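Local coordinates for HpcH/HpaI aldolase/citrate lyase family protein (Burkholderia cenocepacia, PDB 4MF4) that is of unknown specific function but belongs to the HpcH/HpaI aldolase/citrate lyase family, whose members are built on a TIM-barrel fold, at residues 228-232 against 233-237; 248-251 against 252-256; 32-36 against 37-41; 14-17 against 18-22; 85-89 against 90-94. All blocks are in the same frame, centred on the assembly; numbering follows the deposited sequence. Where two conformers were deposited one is given.

Contact 1. Residues 228-232 against 233-237; sequences IFAGD and TAAAR
D232 caps the N terminus of helix 233-242 with two bonds into the first turn. One comes from its side chain. A235 N donates to D232 OD1 at 2.8 Å, nearly straight at 169°, and meets the oxygen nearly along its C-O bond. Chi1 of 51° tucks CG between the backbone N and the carbonyl carbon of D232, and this folds the carboxylate back over the start of the helix. The other bond is from the main chain. A236 N donates to D232 O at 3.1 Å and closes the first helical turn.

The apolar part of the contact is small and made of methyl groups. The CB of A230, at the end of strand 225-230, points at the helix and lies 3.8 Å from A236 CB. A235 CB is a little farther, at 4.2 Å from A230 CB. A235 CB also sits 3.3 Å from D232 OD1, beside the oxygen that its own backbone N-H binds.

I228 and A230 both reach Y239 farther along the helix, and A236 packs on I247 of the next strand. V267 of the second subunit packs on A236 and R237.

The turn thus joins strand to helix in the beta-alpha-beta unit 225-251. A carboxylate at a helix N terminus faces the positive end of the helix dipole, so its negative charge is probably stabilised there.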
loop_
_atom_site.group_PDB
_atom_site.type_symbol
_atom_site.label_atom_id
_atom_site.label_comp_id
_atom_site.label_asym_id
_atom_site.label_seq_id
_atom_site.Cartn_x
_atom_site.Cartn_y
_atom_site.Cartn_z
ATOM N N ILE A 228 9.532 -3.656 -31.980
ATOM C CA ILE A 228 10.905 -3.513 -31.552
ATOM C C ILE A 228 10.983 -2.467 -30.456
ATOM O O ILE A 228 10.172 -1.506 -30.411
ATOM C CB ILE A 228 11.811 -3.131 -32.770
ATOM C CG1 ILE A 228 13.303 -3.236 -32.407
ATOM C CG2 ILE A 228 11.421 -1.787 -33.300
ATOM C CD1 ILE A 228 14.236 -3.288 -33.593
ATOM N N PHE A 229 11.935 -2.673 -29.547
ATOM C CA PHE A 229 12.243 -1.706 -28.508
ATOM C C PHE A 229 13.381 -0.865 -29.044
ATOM O O PHE A 229 14.473 -1.403 -29.282
ATOM C CB PHE A 229 12.680 -2.403 -27.190
ATOM C CG PHE A 229 12.890 -1.442 -26.046
ATOM C CD1 PHE A 229 14.125 -0.833 -25.859
ATOM C CD2 PHE A 229 11.846 -1.065 -25.241
ATOM C CE1 PHE A 229 14.325 0.091 -24.838
ATOM C CE2 PHE A 229 12.029 -0.138 -24.218
ATOM C CZ PHE A 229 13.280 0.433 -24.026
ATOM N N ALA A 230 13.148 0.442 -29.209
ATOM C CA ALA A 230 14.203 1.383 -29.610
ATOM C C ALA A 230 14.723 2.111 -28.360
ATOM O O ALA A 230 13.917 2.586 -27.513
ATOM C CB ALA A 230 13.671 2.374 -30.631
ATOM N N GLY A 231 16.055 2.178 -28.248
ATOM C CA GLY A 231 16.726 2.853 -27.111
ATOM C C GLY A 231 16.801 4.362 -27.250
ATOM O O GLY A 231 17.045 5.036 -26.301
ATOM N N ASP A 232 16.571 4.893 -28.449
ATOM C CA ASP A 232 16.653 6.325 -28.724
ATOM C C ASP A 232 15.834 6.669 -29.994
ATOM O O ASP A 232 15.363 5.756 -30.684
ATOM C CB ASP A 232 18.108 6.737 -28.917
ATOM C CG ASP A 232 18.835 5.854 -29.923
ATOM O OD1 ASP A 232 18.667 6.024 -31.152
ATOM O OD2 ASP A 232 19.563 4.979 -29.467
ATOM N N THR A 233 15.648 7.958 -30.271
ATOM C CA THR A 233 14.921 8.389 -31.473
ATOM C C THR A 233 15.597 8.062 -32.831
ATOM O O THR A 233 14.917 7.686 -33.761
ATOM C CB THR A 233 14.518 9.869 -31.436
ATOM O OG1 THR A 233 15.684 10.678 -31.541
ATOM C CG2 THR A 233 13.793 10.197 -30.138
ATOM N N ALA A 234 16.904 8.206 -32.969
ATOM C CA ALA A 234 17.530 7.842 -34.260
ATOM C C ALA A 234 17.221 6.384 -34.612
ATOM O O ALA A 234 16.837 6.093 -35.737
ATOM C CB ALA A 234 19.027 8.040 -34.198
ATOM N N ALA A 235 17.423 5.484 -33.641
ATOM C CA ALA A 235 17.070 4.078 -33.769
ATOM C C ALA A 235 15.607 3.889 -34.160
ATOM O O ALA A 235 15.332 3.214 -35.146
ATOM C CB ALA A 235 17.371 3.316 -32.489
ATOM N N ALA A 236 14.672 4.503 -33.415
ATOM C CA ALA A 236 13.257 4.401 -33.746
ATOM C C ALA A 236 12.961 4.784 -35.199
ATOM O O ALA A 236 12.171 4.090 -35.882
ATOM C CB ALA A 236 12.394 5.220 -32.795
ATOM N N ARG A 237 13.581 5.859 -35.674
ATOM C CA ARG A 237 13.411 6.285 -37.085
ATOM C C ARG A 237 14.017 5.269 -38.051
ATOM O O ARG A 237 13.413 4.981 -39.069
ATOM C CB ARG A 237 14.018 7.678 -37.368
ATOM C CG ARG A 237 13.313 8.811 -36.622
ATOM C CD ARG A 237 13.985 10.173 -36.837
ATOM N NE ARG A 237 13.913 10.539 -38.243
ATOM C CZ ARG A 237 12.812 10.988 -38.852
ATOM N NH1 ARG A 237 11.666 11.170 -38.185
ATOM N NH2 ARG A 237 12.856 11.283 -40.158
#

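Contact 2. Residues 248-251 against 252-256; sequences TVSA and DVSWL
The last strand of the TIM barrel, 246-251, passes directly, with no intervening loop, into the C-terminal helix 252-268 here, and W255 folds back from the helix onto the strand. The axes of strand 248-251 and helix 252-256 make an angle of 69°. The indole N-H of W255 supplies the main side-chain bond. W255 NE1 donates to V249 O at 2.7 Å and 177°, with the oxygen in the plane of the ring at its edge. V249 is the centre of an inverse gamma turn. Chi1 of -71° sets W255 CG beside its backbone N, and from there the ring reaches back along the strand. V249 CG1 touches the benzene part of the indole, 3.9 Å from W255 CZ2. S250 CB approaches W255 NE1 obliquely at 3.5 Å.

A251 is the N-cap residue. Its carbonyl oxygen accepts from W255 N at 3.0 Å, which closes the first turn. On another side of the turn, water 1 bridges the two serines. It lies 3.2 Å from S250 OG and 2.8 Å from S254 OG.

A263 of the second subunit packs on V249 and W255, while M139 of the third subunit reaches V253 and S254. The carboxylate of D252 turns to the loop after the first strand, 27-32, and accepts from the backbone N of S33 and L34. That strand lies alongside: W31 meets A251, and L30 meets W255.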
loop_
_atom_site.group_PDB
_atom_site.type_symbol
_atom_site.label_atom_id
_atom_site.label_comp_id
_atom_site.label_asym_id
_atom_site.label_seq_id
_atom_site.Cartn_x
_atom_site.Cartn_y
_atom_site.Cartn_z
ATOM N N THR A 248 8.621 0.874 -29.940
ATOM C CA THR A 248 8.695 1.418 -28.594
ATOM C C THR A 248 9.748 2.518 -28.607
ATOM O O THR A 248 10.891 2.244 -28.910
ATOM C CB THR A 248 9.177 0.382 -27.542
ATOM O OG1 THR A 248 8.544 -0.884 -27.702
ATOM C CG2 THR A 248 8.903 0.854 -26.154
ATOM N N VAL A 249 9.354 3.747 -28.253
ATOM C CA VAL A 249 10.256 4.900 -28.175
ATOM C C VAL A 249 10.819 4.994 -26.754
ATOM O O VAL A 249 10.471 5.899 -25.970
ATOM C CB VAL A 249 9.563 6.227 -28.618
ATOM C CG1 VAL A 249 10.575 7.339 -28.793
ATOM C CG2 VAL A 249 8.797 6.087 -29.919
ATOM N N SER A 250 11.663 4.020 -26.420
ATOM C CA SER A 250 12.289 3.894 -25.108
ATOM C C SER A 250 11.272 3.793 -23.952
ATOM O O SER A 250 10.193 3.256 -24.127
ATOM C CB SER A 250 13.319 5.016 -24.914
ATOM O OG SER A 250 14.187 4.798 -23.807
ATOM N N ALA A 251 11.622 4.310 -22.780
ATOM C CA ALA A 251 10.901 4.036 -21.505
ATOM C C ALA A 251 10.792 5.325 -20.715
ATOM O O ALA A 251 11.650 6.259 -20.859
ATOM C CB ALA A 251 11.674 2.991 -20.690
ATOM N N ASP A 252 9.742 5.378 -19.901
ATOM C CA ASP A 252 9.465 6.525 -19.032
ATOM C C ASP A 252 10.684 6.933 -18.206
ATOM O O ASP A 252 11.060 8.108 -18.227
ATOM C CB ASP A 252 8.251 6.247 -18.105
ATOM C CG ASP A 252 8.382 4.968 -17.273
ATOM O OD1 ASP A 252 9.384 4.206 -17.363
ATOM O OD2 ASP A 252 7.461 4.728 -16.464
ATOM N N VAL A 253 11.323 5.978 -17.528
ATOM C CA VAL A 253 12.405 6.337 -16.617
ATOM C C VAL A 253 13.617 6.871 -17.392
ATOM O O VAL A 253 14.335 7.730 -16.900
ATOM C CB VAL A 253 12.831 5.154 -15.713
ATOM C CG1 VAL A 253 13.398 3.991 -16.503
ATOM C CG2 VAL A 253 13.835 5.593 -14.685
ATOM N N SER A 254 13.857 6.328 -18.591
ATOM C CA SER A 254 14.963 6.778 -19.431
ATOM C C SER A 254 14.763 8.234 -19.895
ATOM O O SER A 254 15.679 9.071 -19.863
ATOM C CB SER A 254 15.108 5.832 -20.625
ATOM O OG SER A 254 15.293 4.491 -20.159
ATOM N N TRP A 255 13.554 8.544 -20.337
ATOM C CA TRP A 255 13.258 9.940 -20.751
ATOM C C TRP A 255 13.339 10.914 -19.591
ATOM O O TRP A 255 13.851 12.027 -19.763
ATOM C CB TRP A 255 11.884 10.048 -21.413
ATOM C CG TRP A 255 11.912 9.379 -22.797
ATOM C CD1 TRP A 255 11.187 8.298 -23.208
ATOM C CD2 TRP A 255 12.674 9.796 -23.927
ATOM N NE1 TRP A 255 11.482 7.992 -24.506
ATOM C CE2 TRP A 255 12.404 8.888 -24.968
ATOM C CE3 TRP A 255 13.613 10.816 -24.139
ATOM C CZ2 TRP A 255 12.991 8.980 -26.202
ATOM C CZ3 TRP A 255 14.188 10.924 -25.391
ATOM C CH2 TRP A 255 13.897 9.990 -26.401
ATOM N N LEU A 256 12.857 10.474 -18.425
ATOM C CA LEU A 256 12.905 11.281 -17.222
ATOM C C LEU A 256 14.315 11.673 -16.831
ATOM O O LEU A 256 14.585 12.843 -16.543
ATOM C CB LEU A 256 12.229 10.533 -16.048
ATOM C CG LEU A 256 12.259 11.208 -14.691
ATOM C CD1 LEU A 256 11.566 12.548 -14.702
ATOM C CD2 LEU A 256 11.624 10.322 -13.649
HETATM O O HOH W 1 15.090 2.340 -22.004
#

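Contact 3. Residues 32-36 against 37-41; sequences LSLGS and DSAAE
S36 meets A39 and A40 at an N-cap, where the loop after the first barrel strand, 27-32, enters helix 37-43 of the TIM barrel. The tight part centres on S36. Its side chain takes the capping bond: A39 N donates to S36 OG at 3.0 Å and 157°. With OG anti to the backbone N of S36, chi1 168°, the hydroxyl oxygen swings over the first turn and can receive that N-H. S36 O accepts from A40 N at 3.0 Å. A39 CB presses against the same serine, 3.5 Å from S36 CB. In the conformer described, S38 OG hydrogen-bonds L34 O of the second subunit. There S36 packs on the S36 of that subunit.

The leucines are set more loosely. L32 CD1 lies 4.2 Å from A40 CB, and L34 CD1 is 4.4 Å from A39 CB. These leucines also face helix 252-268, L32 at D252 and L34 at V253. A40 is further covered by I72 of helix 62-73.

The watered side lies at G35 and D37. G35 takes a positive phi of 71° as the loop turns toward the helix, and its carbonyl also accepts from R63 of the third subunit. Water 2 spans the start of the helix, donating to G35 O at 3.1 Å and to D37 OD1 at 2.9 Å.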
loop_
_atom_site.group_PDB
_atom_site.type_symbol
_atom_site.label_atom_id
_atom_site.label_comp_id
_atom_site.label_asym_id
_atom_site.label_seq_id
_atom_site.Cartn_x
_atom_site.Cartn_y
_atom_site.Cartn_z
ATOM N N LEU A 32 6.511 1.516 -19.717
ATOM C CA LEU A 32 6.269 2.039 -18.395
ATOM C C LEU A 32 6.926 1.132 -17.358
ATOM O O LEU A 32 6.396 0.072 -17.043
ATOM C CB LEU A 32 4.774 2.173 -18.097
ATOM C CG LEU A 32 3.910 2.946 -19.085
ATOM C CD1 LEU A 32 2.470 2.937 -18.597
ATOM C CD2 LEU A 32 4.409 4.363 -19.285
ATOM N N SER A 33 8.074 1.590 -16.849
ATOM C CA SER A 33 8.899 0.919 -15.827
ATOM C C SER A 33 8.769 1.501 -14.404
ATOM O O SER A 33 9.108 0.820 -13.425
ATOM C CB SER A 33 10.386 1.044 -16.194
ATOM O OG SER A 33 10.628 0.537 -17.498
ATOM N N LEU A 34 8.293 2.741 -14.265
ATOM C CA LEU A 34 8.340 3.418 -12.971
ATOM C C LEU A 34 7.323 2.879 -11.963
ATOM O O LEU A 34 7.495 3.076 -10.742
ATOM C CB LEU A 34 8.151 4.945 -13.129
ATOM C CG LEU A 34 9.253 5.791 -13.788
ATOM C CD1 LEU A 34 8.668 7.179 -14.118
ATOM C CD2 LEU A 34 10.445 5.859 -12.845
ATOM N N GLY A 35 6.299 2.175 -12.421
ATOM C CA GLY A 35 5.321 1.594 -11.499
ATOM C C GLY A 35 4.402 2.577 -10.802
ATOM O O GLY A 35 3.897 2.308 -9.703
ATOM N N SER A 36 4.157 3.703 -11.459
ATOM C CA SER A 36 3.520 4.870 -10.859
ATOM C C SER A 36 2.177 5.130 -11.519
ATOM O O SER A 36 2.125 5.281 -12.736
ATOM C CB SER A 36 4.443 6.108 -11.107
ATOM O OG SER A 36 3.763 7.336 -10.788
ATOM N N ASP A 37 1.106 5.209 -10.735
ATOM C CA ASP A 37 -0.245 5.530 -11.292
ATOM C C ASP A 37 -0.290 6.943 -11.891
ATOM O O ASP A 37 -0.821 7.170 -12.964
ATOM C CB ASP A 37 -1.354 5.408 -10.228
ATOM C CG ASP A 37 -1.536 4.007 -9.707
ATOM O OD1 ASP A 37 -1.058 3.022 -10.329
ATOM O OD2 ASP A 37 -2.188 3.901 -8.649
ATOM N N SER A 38 0.297 7.897 -11.179
ATOM C CA SER A 38 0.317 9.274 -11.653
ATOM C C SER A 38 1.114 9.386 -12.951
ATOM O O SER A 38 0.692 10.076 -13.863
ATOM C CB SER A 38 0.860 10.209 -10.561
ATOM O OG SER A 38 2.020 9.665 -9.962
ATOM N N ALA A 39 2.229 8.664 -13.049
ATOM C CA ALA A 39 3.061 8.696 -14.253
ATOM C C ALA A 39 2.307 8.100 -15.424
ATOM O O ALA A 39 2.380 8.636 -16.532
ATOM C CB ALA A 39 4.383 7.967 -14.080
ATOM N N ALA A 40 1.579 7.015 -15.170
ATOM C CA ALA A 40 0.803 6.336 -16.232
ATOM C C ALA A 40 -0.325 7.244 -16.725
ATOM O O ALA A 40 -0.599 7.325 -17.957
ATOM C CB ALA A 40 0.217 5.028 -15.719
ATOM N N GLU A 41 -1.000 7.884 -15.782
ATOM C CA GLU A 41 -2.083 8.795 -16.133
ATOM C C GLU A 41 -1.540 10.002 -16.876
ATOM O O GLU A 41 -2.061 10.365 -17.953
ATOM C CB GLU A 41 -2.905 9.263 -14.931
ATOM C CG GLU A 41 -4.156 9.984 -15.399
ATOM C CD GLU A 41 -5.130 10.358 -14.326
ATOM O OE1 GLU A 41 -4.880 10.128 -13.112
ATOM O OE2 GLU A 41 -6.198 10.902 -14.734
HETATM O O HOH W 2 1.056 1.155 -9.475
#

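Contact 4. Residues 14-17 against 18-22; sequences NSLK and QRLRD
R19 bends at chi3, -84°, and this curls its guanidinium back to S15 one turn earlier in helix 15-22. S15 meets it with chi1 at 71°, which holds OG between the backbone N and the carbonyl carbon. In the conformer described, the arginine grips the serine side-on with two nitrogens. NE of R19 donates to S15 O at 2.9 Å, and NH2 of R19 donates to S15 OG at 2.6 Å. S15 O also takes the helical bond from R19 N at 3.0 Å. R19 N and R19 NE reach that oxygen from opposite faces of the carbonyl plane. S15 OG is further bonded to E80 of strand 80-84.

On another side of the helix, K17 and R21 run side by side and point the same way. K17 CE lies 3.3 Å from R21 NE, at the guanidinium edge and in its plane. K17 NZ stands 4.0 Å from R21 NH2. Each charge has its own partner: R21 a salt bridge to D184, K17 NZ the carbonyls of A157 and V159.

N14 OD1 caps the helix, accepting from K17 N at 3.1 Å, while its ND2 donates to the Q158 carbonyl. L16 CG and L20 CD1 lie 4.4 Å apart, and both leucines pack on L27 of strand 27-32, so the helix lies against the barrel strands.

The nearby acceptors probably offset the repulsion between K17 and R21, while in this conformer the double grip probably steadies the R19 guanidinium.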
loop_
_atom_site.group_PDB
_atom_site.type_symbol
_atom_site.label_atom_id
_atom_site.label_comp_id
_atom_site.label_asym_id
_atom_site.label_seq_id
_atom_site.Cartn_x
_atom_site.Cartn_y
_atom_site.Cartn_z
ATOM N N ASN A 14 -10.771 -3.758 -29.296
ATOM C CA ASN A 14 -9.337 -3.560 -29.159
ATOM C C ASN A 14 -8.806 -2.994 -30.483
ATOM O O ASN A 14 -8.662 -3.720 -31.466
ATOM C CB ASN A 14 -8.684 -4.917 -28.866
ATOM C CG ASN A 14 -7.200 -4.810 -28.654
ATOM O OD1 ASN A 14 -6.597 -3.788 -28.998
ATOM N ND2 ASN A 14 -6.602 -5.858 -28.052
ATOM N N SER A 15 -8.548 -1.696 -30.495
ATOM C CA SER A 15 -8.157 -0.991 -31.702
ATOM C C SER A 15 -6.703 -1.271 -32.055
ATOM O O SER A 15 -6.303 -1.103 -33.220
ATOM C CB SER A 15 -8.376 0.520 -31.538
ATOM O OG SER A 15 -7.442 1.112 -30.647
ATOM N N LEU A 16 -5.908 -1.674 -31.055
ATOM C CA LEU A 16 -4.511 -2.010 -31.287
ATOM C C LEU A 16 -4.415 -3.308 -32.068
ATOM O O LEU A 16 -3.616 -3.415 -33.015
ATOM C CB LEU A 16 -3.716 -2.112 -29.981
ATOM C CG LEU A 16 -2.212 -2.234 -30.166
ATOM C CD1 LEU A 16 -1.636 -0.973 -30.788
ATOM C CD2 LEU A 16 -1.503 -2.533 -28.849
ATOM N N LYS A 17 -5.226 -4.293 -31.693
ATOM C CA LYS A 17 -5.287 -5.549 -32.435
ATOM C C LYS A 17 -5.726 -5.314 -33.880
ATOM O O LYS A 17 -5.156 -5.894 -34.813
ATOM C CB LYS A 17 -6.262 -6.540 -31.799
ATOM C CG LYS A 17 -6.146 -7.943 -32.344
ATOM C CD LYS A 17 -7.229 -8.879 -31.774
ATOM C CE LYS A 17 -7.094 -10.314 -32.318
ATOM N NZ LYS A 17 -7.929 -11.313 -31.568
ATOM N N GLN A 18 -6.768 -4.489 -34.037
ATOM C CA GLN A 18 -7.352 -4.269 -35.349
ATOM C C GLN A 18 -6.314 -3.597 -36.260
ATOM O O GLN A 18 -6.096 -4.025 -37.400
ATOM C CB GLN A 18 -8.649 -3.470 -35.205
ATOM C CG GLN A 18 -9.293 -3.032 -36.508
ATOM C CD GLN A 18 -8.800 -1.656 -36.938
ATOM O OE1 GLN A 18 -8.974 -0.661 -36.214
ATOM N NE2 GLN A 18 -8.170 -1.590 -38.105
ATOM N N ARG A 19 -5.680 -2.543 -35.757
ATOM C CA ARG A 19 -4.623 -1.870 -36.513
ATOM C C ARG A 19 -3.441 -2.794 -36.813
ATOM O O ARG A 19 -2.959 -2.813 -37.949
ATOM C CB ARG A 19 -4.160 -0.607 -35.799
ATOM C CG ARG A 19 -5.173 0.530 -35.872
ATOM C CD ARG A 19 -4.764 1.691 -34.979
ATOM N NE ARG A 19 -5.172 1.525 -33.594
ATOM C CZ ARG A 19 -4.733 2.291 -32.606
ATOM N NH1 ARG A 19 -3.850 3.231 -32.865
ATOM N NH2 ARG A 19 -5.138 2.100 -31.369
ATOM N N LEU A 20 -2.996 -3.576 -35.826
ATOM C CA LEU A 20 -1.887 -4.547 -36.047
ATOM C C LEU A 20 -2.160 -5.540 -37.183
ATOM O O LEU A 20 -1.260 -5.817 -37.986
ATOM C CB LEU A 20 -1.560 -5.356 -34.800
ATOM C CG LEU A 20 -0.771 -4.678 -33.676
ATOM C CD1 LEU A 20 -0.821 -5.634 -32.517
ATOM C CD2 LEU A 20 0.665 -4.342 -34.051
ATOM N N ARG A 21 -3.378 -6.086 -37.220
ATOM C CA ARG A 21 -3.772 -7.081 -38.228
ATOM C C ARG A 21 -4.135 -6.450 -39.571
ATOM O O ARG A 21 -3.958 -7.096 -40.590
ATOM C CB ARG A 21 -5.008 -7.895 -37.783
ATOM C CG ARG A 21 -4.795 -8.918 -36.668
ATOM C CD ARG A 21 -6.100 -9.693 -36.502
ATOM N NE ARG A 21 -6.115 -10.706 -35.451
ATOM C CZ ARG A 21 -5.519 -11.903 -35.512
ATOM N NH1 ARG A 21 -4.802 -12.267 -36.582
ATOM N NH2 ARG A 21 -5.623 -12.750 -34.473
ATOM N N ASP A 22 -4.693 -5.237 -39.563
ATOM C CA ASP A 22 -5.348 -4.667 -40.772
ATOM C C ASP A 22 -4.623 -3.505 -41.430
ATOM O O ASP A 22 -4.800 -3.293 -42.618
ATOM C CB ASP A 22 -6.776 -4.176 -40.476
ATOM C CG ASP A 22 -7.736 -5.305 -40.081
ATOM O OD1 ASP A 22 -7.498 -6.476 -40.458
ATOM O OD2 ASP A 22 -8.739 -5.017 -39.379
#

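Contact 5. Residues 85-89 against 90-94; sequences VPARE and PWLVK
The backbone of E89 is extended, phi -106° and psi 132°, before P90 opens helix 90-98, and E89 O accepts from V93 N at 3.2 Å. This is the N-cap of the helix that follows strand 80-84 in the TIM barrel, with E89 at the cap position and an inverse gamma turn centred on R88 just before it.

L92 carries most of the side-chain packing. Its CB points back at the loop, and its CD1 does the touching. E89 and L92 lie side by side and point the same way, with E89 CG 3.9 Å from L92 CD1. Chi1 of -57° places CG of E89 beside its own backbone N, on the side where L92 rises. P86 comes across the leucine at a slant, CG to L92 CD1 at 4.2 Å. A87 CB adds a similar contact to L92 CD1, at 4.3 Å. V93 CG2 lies 3.6 Å from E89 O, next to the cap bond.

R88 leads away to helix 112-121, where its NE bonds H117. V93 faces L104 and F106 of strand 103-106. W91 of the third subunit packs over P86, A87 and L92, and P86 of the fifth subunit meets W91. Within the chain, W91 CD1 stands 4.0 Å from E89 CB, and L92 CD2 rests 3.7 Å above one face of the same indole, toward its rim.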
loop_
_atom_site.group_PDB
_atom_site.type_symbol
_atom_site.label_atom_id
_atom_site.label_comp_id
_atom_site.label_asym_id
_atom_site.label_seq_id
_atom_site.Cartn_x
_atom_site.Cartn_y
_atom_site.Cartn_z
ATOM N N VAL A 85 3.784 -9.884 -19.481
ATOM C CA VAL A 85 3.719 -10.765 -18.324
ATOM C C VAL A 85 5.123 -11.265 -17.978
ATOM O O VAL A 85 6.033 -11.194 -18.816
ATOM C CB VAL A 85 2.720 -11.940 -18.484
ATOM C CG1 VAL A 85 1.316 -11.406 -18.698
ATOM C CG2 VAL A 85 3.133 -12.907 -19.591
ATOM N N PRO A 86 5.323 -11.710 -16.723
ATOM C CA PRO A 86 6.646 -12.155 -16.303
ATOM C C PRO A 86 7.102 -13.450 -16.979
ATOM O O PRO A 86 8.291 -13.611 -17.216
ATOM C CB PRO A 86 6.490 -12.391 -14.781
ATOM C CG PRO A 86 5.219 -11.712 -14.405
ATOM C CD PRO A 86 4.348 -11.844 -15.636
ATOM N N ALA A 87 6.152 -14.349 -17.266
ATOM C CA ALA A 87 6.442 -15.712 -17.742
ATOM C C ALA A 87 5.136 -16.310 -18.283
ATOM O O ALA A 87 4.064 -15.774 -18.073
ATOM C CB ALA A 87 6.961 -16.583 -16.605
ATOM N N ARG A 88 5.250 -17.430 -18.972
ATOM C CA ARG A 88 4.094 -18.038 -19.595
ATOM C C ARG A 88 3.460 -19.065 -18.644
ATOM O O ARG A 88 3.445 -20.245 -18.952
ATOM C CB ARG A 88 4.549 -18.689 -20.891
ATOM C CG ARG A 88 3.484 -18.781 -21.932
ATOM C CD ARG A 88 4.073 -19.346 -23.194
ATOM N NE ARG A 88 4.486 -20.715 -23.001
ATOM C CZ ARG A 88 5.732 -21.137 -22.926
ATOM N NH1 ARG A 88 6.760 -20.315 -23.111
ATOM N NH2 ARG A 88 5.930 -22.430 -22.749
ATOM N N GLU A 89 3.003 -18.613 -17.473
ATOM C CA GLU A 89 2.364 -19.455 -16.479
ATOM C C GLU A 89 0.875 -19.144 -16.509
ATOM O O GLU A 89 0.496 -17.985 -16.467
ATOM C CB GLU A 89 2.879 -19.156 -15.066
ATOM C CG GLU A 89 4.400 -19.287 -14.828
ATOM C CD GLU A 89 4.933 -20.705 -14.943
ATOM O OE1 GLU A 89 4.148 -21.686 -14.919
ATOM O OE2 GLU A 89 6.168 -20.844 -15.075
ATOM N N PRO A 90 0.027 -20.174 -16.553
ATOM C CA PRO A 90 -1.410 -19.934 -16.583
ATOM C C PRO A 90 -1.905 -18.884 -15.548
ATOM O O PRO A 90 -2.676 -17.964 -15.888
ATOM C CB PRO A 90 -2.012 -21.322 -16.293
ATOM C CG PRO A 90 -0.975 -22.318 -16.717
ATOM C CD PRO A 90 0.372 -21.616 -16.634
ATOM N N TRP A 91 -1.457 -18.999 -14.295
ATOM C CA TRP A 91 -1.982 -18.105 -13.250
ATOM C C TRP A 91 -1.630 -16.631 -13.456
ATOM O O TRP A 91 -2.445 -15.746 -13.181
ATOM C CB TRP A 91 -1.581 -18.601 -11.847
ATOM C CG TRP A 91 -0.224 -18.200 -11.341
ATOM C CD1 TRP A 91 0.946 -18.885 -11.521
ATOM C CD2 TRP A 91 0.102 -17.101 -10.464
ATOM N NE1 TRP A 91 1.996 -18.248 -10.860
ATOM C CE2 TRP A 91 1.506 -17.148 -10.217
ATOM C CE3 TRP A 91 -0.633 -16.080 -9.883
ATOM C CZ2 TRP A 91 2.143 -16.253 -9.367
ATOM C CZ3 TRP A 91 0.008 -15.171 -9.063
ATOM C CH2 TRP A 91 1.383 -15.257 -8.822
ATOM N N LEU A 92 -0.427 -16.354 -13.959
ATOM C CA LEU A 92 -0.008 -14.979 -14.293
ATOM C C LEU A 92 -0.793 -14.377 -15.473
ATOM O O LEU A 92 -1.155 -13.208 -15.471
ATOM C CB LEU A 92 1.482 -14.990 -14.625
ATOM C CG LEU A 92 2.382 -15.270 -13.430
ATOM C CD1 LEU A 92 3.814 -15.594 -13.832
ATOM C CD2 LEU A 92 2.341 -14.076 -12.456
ATOM N N VAL A 93 -1.063 -15.187 -16.475
ATOM C CA VAL A 93 -1.823 -14.754 -17.659
ATOM C C VAL A 93 -3.272 -14.465 -17.292
ATOM O O VAL A 93 -3.822 -13.492 -17.743
ATOM C CB VAL A 93 -1.744 -15.800 -18.786
ATOM C CG1 VAL A 93 -2.724 -15.547 -19.936
ATOM C CG2 VAL A 93 -0.322 -15.881 -19.311
ATOM N N LYS A 94 -3.867 -15.346 -16.487
ATOM C CA LYS A 94 -5.171 -15.177 -15.910
ATOM C C LYS A 94 -5.267 -13.842 -15.160
ATOM O O LYS A 94 -6.206 -13.087 -15.370
ATOM C CB LYS A 94 -5.364 -16.342 -14.936
ATOM C CG LYS A 94 -6.751 -16.675 -14.533
ATOM C CD LYS A 94 -6.745 -18.006 -13.778
ATOM C CE LYS A 94 -6.527 -19.187 -14.684
ATOM N NZ LYS A 94 -6.155 -20.372 -13.856
#

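Overall arrangement
From the N terminus the contacts come in the order 4, 3, 5, 1, 2. They lie in series, and none nests or crosses. Contact 4 closes the first turns of helix 15-22, which precedes the barrel. Contact 3 closes the loop from strand 27-32 into helix 37-43, and contact 5 the loop from strand 80-84 into helix 90-98. Contact 1 does the same after strand 225-230; in contact 2, strand 246-251 passes directly into helix 252-268. Those two strands are neighbours, so contacts 1 and 2 touch through backbone bonds. D252 ties contact 2 to contact 3, where the barrel closes. Contacts 4 and 5 stand apart, their centres about 23 Å from each other.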